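Local coordinates for protein 3' terminal uridylyl transferase (Trypanosoma brucei, PDB 5HZD) that adds uridines from UTP to the 3' end of guide RNAs, ribosomal RNAs and some mRNAs during mitochondrial RNA editing, at residues P312-L317 with I341-Y346; D319-K322 with V326-S329. All blocks are in the same frame, centred on the assembly; numbering follows the deposited sequence. Where two conformers were deposited one is given.

Interaction 1 (P312-L317 with I341-Y346)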
loop_
_atom_site.group_PDB
_atom_site.type_symbol
_atom_site.label_atom_id
_atom_site.label_comp_id
_atom_site.label_asym_id
_atom_site.label_seq_id
_atom_site.Cartn_x
_atom_site.Cartn_y
_atom_site.Cartn_z
ATOM N N PRO A 312 5.229 14.097 -0.346
ATOM C CA PRO A 312 4.301 14.777 -1.260
ATOM C C PRO A 312 4.545 14.407 -2.723
ATOM O O PRO A 312 3.596 14.144 -3.489
ATOM C CB PRO A 312 4.572 16.267 -0.979
ATOM C CG PRO A 312 4.904 16.263 0.496
ATOM C CD PRO A 312 5.835 15.049 0.611
ATOM N N GLY A 313 5.806 14.310 -3.133
ATOM C CA GLY A 313 6.056 13.918 -4.508
ATOM C C GLY A 313 5.612 12.496 -4.802
ATOM O O GLY A 313 5.122 12.229 -5.888
ATOM N N ALA A 314 5.813 11.589 -3.845
ATOM C CA ALA A 314 5.434 10.203 -4.035
ATOM C C ALA A 314 3.926 10.096 -4.190
ATOM O O ALA A 314 3.435 9.309 -5.017
ATOM C CB ALA A 314 5.888 9.378 -2.846
ATOM N N ILE A 315 3.188 10.884 -3.419
ATOM C CA ILE A 315 1.714 10.871 -3.512
ATOM C C ILE A 315 1.218 11.363 -4.861
ATOM O O ILE A 315 0.371 10.717 -5.523
ATOM C CB ILE A 315 1.132 11.681 -2.351
ATOM C CG1 ILE A 315 1.406 10.921 -1.044
ATOM C CG2 ILE A 315 -0.375 11.913 -2.527
ATOM C CD1 ILE A 315 1.150 11.808 0.194
ATOM N N VAL A 316 1.789 12.470 -5.326
ATOM C CA VAL A 316 1.390 13.017 -6.620
ATOM C C VAL A 316 1.775 12.079 -7.751
ATOM O O VAL A 316 1.004 11.893 -8.697
ATOM C CB VAL A 316 2.005 14.428 -6.837
ATOM C CG1 VAL A 316 1.850 14.889 -8.285
ATOM C CG2 VAL A 316 1.347 15.414 -5.890
ATOM N N LEU A 317 2.944 11.446 -7.657
ATOM C CA LEU A 317 3.337 10.480 -8.684
ATOM C C LEU A 317 2.469 9.227 -8.687
ATOM O O LEU A 317 2.226 8.654 -9.741
ATOM C CB LEU A 317 4.805 10.090 -8.532
ATOM C CG LEU A 317 5.714 11.248 -8.981
ATOM C CD1 LEU A 317 7.171 10.918 -8.655
ATOM C CD2 LEU A 317 5.581 11.580 -10.498
ATOM N N ILE A 341 9.772 3.327 -6.355
ATOM C CA ILE A 341 11.183 3.053 -6.572
ATOM C C ILE A 341 11.762 4.012 -7.622
ATOM O O ILE A 341 12.890 4.500 -7.455
ATOM C CB ILE A 341 11.432 1.578 -6.926
ATOM C CG1 ILE A 341 11.096 0.720 -5.698
ATOM C CG2 ILE A 341 12.896 1.353 -7.376
ATOM C CD1 ILE A 341 10.860 -0.761 -6.023
ATOM N N MET A 342 11.014 4.292 -8.689
ATOM C CA MET A 342 11.471 5.278 -9.654
ATOM C C MET A 342 11.743 6.619 -8.969
ATOM O O MET A 342 12.754 7.252 -9.229
ATOM C CB MET A 342 10.444 5.509 -10.767
ATOM C CG MET A 342 10.290 4.328 -11.702
ATOM S SD MET A 342 9.194 4.739 -13.071
ATOM C CE MET A 342 10.097 6.043 -13.899
ATOM N N TRP A 343 10.829 7.071 -8.122
ATOM C CA TRP A 343 10.989 8.363 -7.475
ATOM C C TRP A 343 12.177 8.341 -6.537
ATOM O O TRP A 343 13.016 9.244 -6.554
ATOM C CB TRP A 343 9.674 8.635 -6.724
ATOM C CG TRP A 343 9.642 9.793 -5.758
ATOM C CD1 TRP A 343 9.319 9.720 -4.430
ATOM C CD2 TRP A 343 9.784 11.201 -6.054
ATOM N NE1 TRP A 343 9.302 10.992 -3.874
ATOM C CE2 TRP A 343 9.571 11.907 -4.855
ATOM C CE3 TRP A 343 10.102 11.919 -7.210
ATOM C CZ2 TRP A 343 9.641 13.292 -4.775
ATOM C CZ3 TRP A 343 10.165 13.316 -7.126
ATOM C CH2 TRP A 343 9.962 13.980 -5.911
ATOM N N ILE A 344 12.285 7.306 -5.722
ATOM C CA ILE A 344 13.388 7.262 -4.752
ATOM C C ILE A 344 14.747 7.136 -5.452
ATOM O O ILE A 344 15.722 7.770 -5.034
ATOM C CB ILE A 344 13.200 6.107 -3.812
ATOM C CG1 ILE A 344 12.005 6.433 -2.918
ATOM C CG2 ILE A 344 14.434 5.923 -2.948
ATOM C CD1 ILE A 344 11.481 5.207 -2.150
ATOM N N TYR A 345 14.813 6.329 -6.514
ATOM C CA TYR A 345 16.083 6.183 -7.244
ATOM C C TYR A 345 16.529 7.534 -7.776
ATOM O O TYR A 345 17.707 7.895 -7.669
ATOM C CB TYR A 345 15.938 5.182 -8.396
ATOM C CG TYR A 345 17.151 5.075 -9.275
ATOM C CD1 TYR A 345 18.250 4.326 -8.879
ATOM C CD2 TYR A 345 17.181 5.734 -10.510
ATOM C CE1 TYR A 345 19.401 4.224 -9.717
ATOM C CE2 TYR A 345 18.294 5.629 -11.340
ATOM C CZ TYR A 345 19.387 4.885 -10.931
ATOM O OH TYR A 345 20.502 4.800 -11.735
ATOM N N TYR A 346 15.589 8.285 -8.336
ATOM C CA TYR A 346 15.881 9.659 -8.770
ATOM C C TYR A 346 16.386 10.521 -7.602
ATOM O O TYR A 346 17.394 11.240 -7.732
ATOM C CB TYR A 346 14.637 10.257 -9.424
ATOM C CG TYR A 346 14.603 11.768 -9.441
ATOM C CD1 TYR A 346 15.408 12.495 -10.312
ATOM C CD2 TYR A 346 13.754 12.448 -8.593
ATOM C CE1 TYR A 346 15.342 13.883 -10.354
ATOM C CE2 TYR A 346 13.688 13.829 -8.601
ATOM C CZ TYR A 346 14.502 14.538 -9.467
ATOM O OH TYR A 346 14.415 15.920 -9.495
#
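One face of the Trp343 indole rests on the backbone of helix 310-324 at Gly313 and Ala314. The amide nitrogen of Ala314 stands 3.4 Å above the ring plane, displaced toward the rim, and the carbonyl carbon of Gly313 lies over the same face. Contact runs along the length of the indole: at the benzo end CZ2 approaches CA of Gly313 at 3.6 Å, while at the pyrrole end CD1 meets the methyl CB of Ala314 at 3.8 Å. Gly313 has no side chain, so its CA can lie directly against CZ2. Leu317, one turn further on, reaches the six-membered ring obliquely, its CD1 methyl 3.4 Å from CE3 of Trp343, and the two side chains cross at about a right angle. The indole extends across the gap because its CG is anti to the backbone N (chi1 169°); the axes of segments 312-317 and 341-346 come within 10.2 Å. Although this interface is apolar, the ring nitrogen is satisfied: NE1 of Trp343 donates to the carbonyl oxygen of Ala310 in the first turn of the facing helix, which ties down the rotation of the indole as well. Leu304 of helix 292-304 also packs on Trp343, whereas Leu317 continues into Leu399, Phe402 and Phe403 of helix 385-409. The two segments run roughly antiparallel, at 143° between their directions, and all four touching residues are buried. Such helix-on-helix packing, with a large aromatic laid over a glycine-alanine surface, here joins helices 310-324 and 336-349 in the helical part of the uridylyltransferase catalytic module, close to the UTP-binding residue Lys318, which follows Leu317 directly in the sequence.

Interaction 2 (D319-K322 with V326-S329); sequences DWSK and VNNS
Asn327 turns its side chain toward helix 310-324 and sets its amide beside Ser321 and Lys322, the last of which it crosses at a slant. With CG anti to the backbone N (chi1 176°), the carboxamide extends from the loop so that its two ends serve different partners. ND2 of Asn327 donates to OG of Ser321 at 3.1 Å, and the hydroxyl oxygen lies practically in the amide plane. OD1 accepts a weak hydrogen bond from NZ of Lys322 at 3.3 Å; the lysine chain is extended up to a bend at chi4 (-66°) that brings its ammonium beside the amide. The backbone adds a further hydrogen bond, from N of Asn327 to O of Ser321 at 3.0 Å, with the donor well above the carbonyl plane and a C=O...N angle of 118°. A water donates to O of Lys322 and to O of Asn327, bridging the backbones of helix and loop. On the apolar side, CG2 of Val326 fits tightly against CB of Ser321 at 3.5 Å. The same methyl reaches the six-membered ring of Trp320 obliquely, 3.8 Å from CH2, and these side chains lie nearly perpendicular. Trp320 also meets Phe403 edge-to-face, and Glu490 of helix 481-497 touches both Trp320 and Val326. Ser321 OG is hydrogen-bonded to Lys318 O as well. Lys322 and Ser336 bind UTP, so Asn327 is placed to act as a second-shell residue, hydrogen-bonded to Ser336 and more weakly to Lys322, while tying the loop to the end of the helix. Two acceptors at ND2, Ser321 OG and Ser336 OG, fix the rotation of the amide and which end is nitrogen, leaving OD1 to offer the lysine ammonium a weak, long acceptor that helps to place it.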
loop_
_atom_site.group_PDB
_atom_site.type_symbol
_atom_site.label_atom_id
_atom_site.label_comp_id
_atom_site.label_asym_id
_atom_site.label_seq_id
_atom_site.Cartn_x
_atom_site.Cartn_y
_atom_site.Cartn_z
ATOM N N ASP A 319 -0.736 9.131 -8.009
ATOM C CA ASP A 319 -1.966 9.520 -8.675
ATOM C C ASP A 319 -1.720 9.733 -10.173
ATOM O O ASP A 319 -2.506 9.280 -10.998
ATOM C CB ASP A 319 -2.562 10.798 -8.045
ATOM C CG ASP A 319 -3.054 10.579 -6.624
ATOM O OD1 ASP A 319 -3.196 9.398 -6.219
ATOM O OD2 ASP A 319 -3.306 11.603 -5.935
ATOM N N TRP A 320 -0.640 10.432 -10.525
ATOM C CA TRP A 320 -0.277 10.634 -11.924
ATOM C C TRP A 320 -0.101 9.302 -12.656
ATOM O O TRP A 320 -0.536 9.119 -13.812
ATOM C CB TRP A 320 1.017 11.445 -12.041
ATOM C CG TRP A 320 1.643 11.277 -13.388
ATOM C CD1 TRP A 320 1.262 11.908 -14.545
ATOM C CD2 TRP A 320 2.688 10.377 -13.749
ATOM N NE1 TRP A 320 2.029 11.467 -15.591
ATOM C CE2 TRP A 320 2.904 10.516 -15.143
ATOM C CE3 TRP A 320 3.459 9.453 -13.036
ATOM C CZ2 TRP A 320 3.872 9.777 -15.840
ATOM C CZ3 TRP A 320 4.437 8.722 -13.723
ATOM C CH2 TRP A 320 4.636 8.889 -15.113
ATOM N N SER A 321 0.566 8.371 -11.999
ATOM C CA SER A 321 0.877 7.119 -12.675
ATOM C C SER A 321 -0.395 6.331 -12.974
ATOM O O SER A 321 -0.511 5.722 -14.036
ATOM C CB SER A 321 1.904 6.324 -11.877
ATOM O OG SER A 321 1.368 5.835 -10.640
ATOM N N LYS A 322 -1.370 6.401 -12.073
ATOM C CA LYS A 322 -2.639 5.705 -12.310
ATOM C C LYS A 322 -3.463 6.411 -13.384
ATOM O O LYS A 322 -3.990 5.767 -14.303
ATOM C CB LYS A 322 -3.426 5.567 -11.011
ATOM C CG LYS A 322 -2.771 4.560 -10.080
ATOM C CD LYS A 322 -3.664 4.134 -8.956
ATOM C CE LYS A 322 -3.064 2.944 -8.219
ATOM N NZ LYS A 322 -2.997 1.714 -9.083
ATOM N N VAL A 326 0.409 4.414 -16.588
ATOM C CA VAL A 326 1.712 3.755 -16.463
ATOM C C VAL A 326 1.768 2.855 -15.229
ATOM O O VAL A 326 2.626 1.988 -15.100
ATOM C CB VAL A 326 2.867 4.774 -16.405
ATOM C CG1 VAL A 326 2.806 5.722 -17.567
ATOM C CG2 VAL A 326 2.851 5.535 -15.138
ATOM N N ASN A 327 0.834 3.091 -14.296
ATOM C CA ASN A 327 0.671 2.264 -13.099
ATOM C C ASN A 327 -0.643 1.513 -13.320
ATOM O O ASN A 327 -1.720 2.091 -13.220
ATOM C CB ASN A 327 0.591 3.171 -11.868
ATOM C CG ASN A 327 0.333 2.421 -10.554
ATOM O OD1 ASN A 327 -0.082 1.263 -10.537
ATOM N ND2 ASN A 327 0.582 3.100 -9.441
ATOM N N ASN A 328 -0.535 0.232 -13.679
ATOM C CA ASN A 328 -1.693 -0.575 -14.069
ATOM C C ASN A 328 -1.196 -2.013 -14.178
ATOM O O ASN A 328 -1.102 -2.565 -15.261
ATOM C CB ASN A 328 -2.233 -0.097 -15.408
ATOM C CG ASN A 328 -3.521 -0.779 -15.780
ATOM O OD1 ASN A 328 -4.291 -1.194 -14.906
ATOM N ND2 ASN A 328 -3.772 -0.895 -17.082
ATOM N N SER A 329 -0.822 -2.601 -13.047
ATOM C CA SER A 329 -0.171 -3.914 -13.076
ATOM C C SER A 329 -1.034 -5.030 -13.687
ATOM O O SER A 329 -0.488 -5.966 -14.277
ATOM C CB SER A 329 0.308 -4.325 -11.681
ATOM O OG SER A 329 -0.788 -4.372 -10.768
HETATM O O HOH W 1 -4.120 2.936 -14.299
#

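How the interactions relate
Both contacts use helix 310-324. Interaction 1 fastens its earlier turns to helix 336-349, and interaction 2 folds the chain leaving its last turns back onto it, so that interaction 2 is nested inside the loop closed by interaction 1. Their centres are 12 Å apart, and Lys318 falls between the helical segments 312-317 and 319-322. The UTP site lies nearer to interaction 2, which contains Lys322 and brings the Asn327 side chain to about 3 Å from that of Ser336. In interaction 1, the Leu317 side chain is about 6 Å from that of Lys318 and about 9 Å from that of Ser336. Phe403 connects the two, touching Leu317 and Trp320.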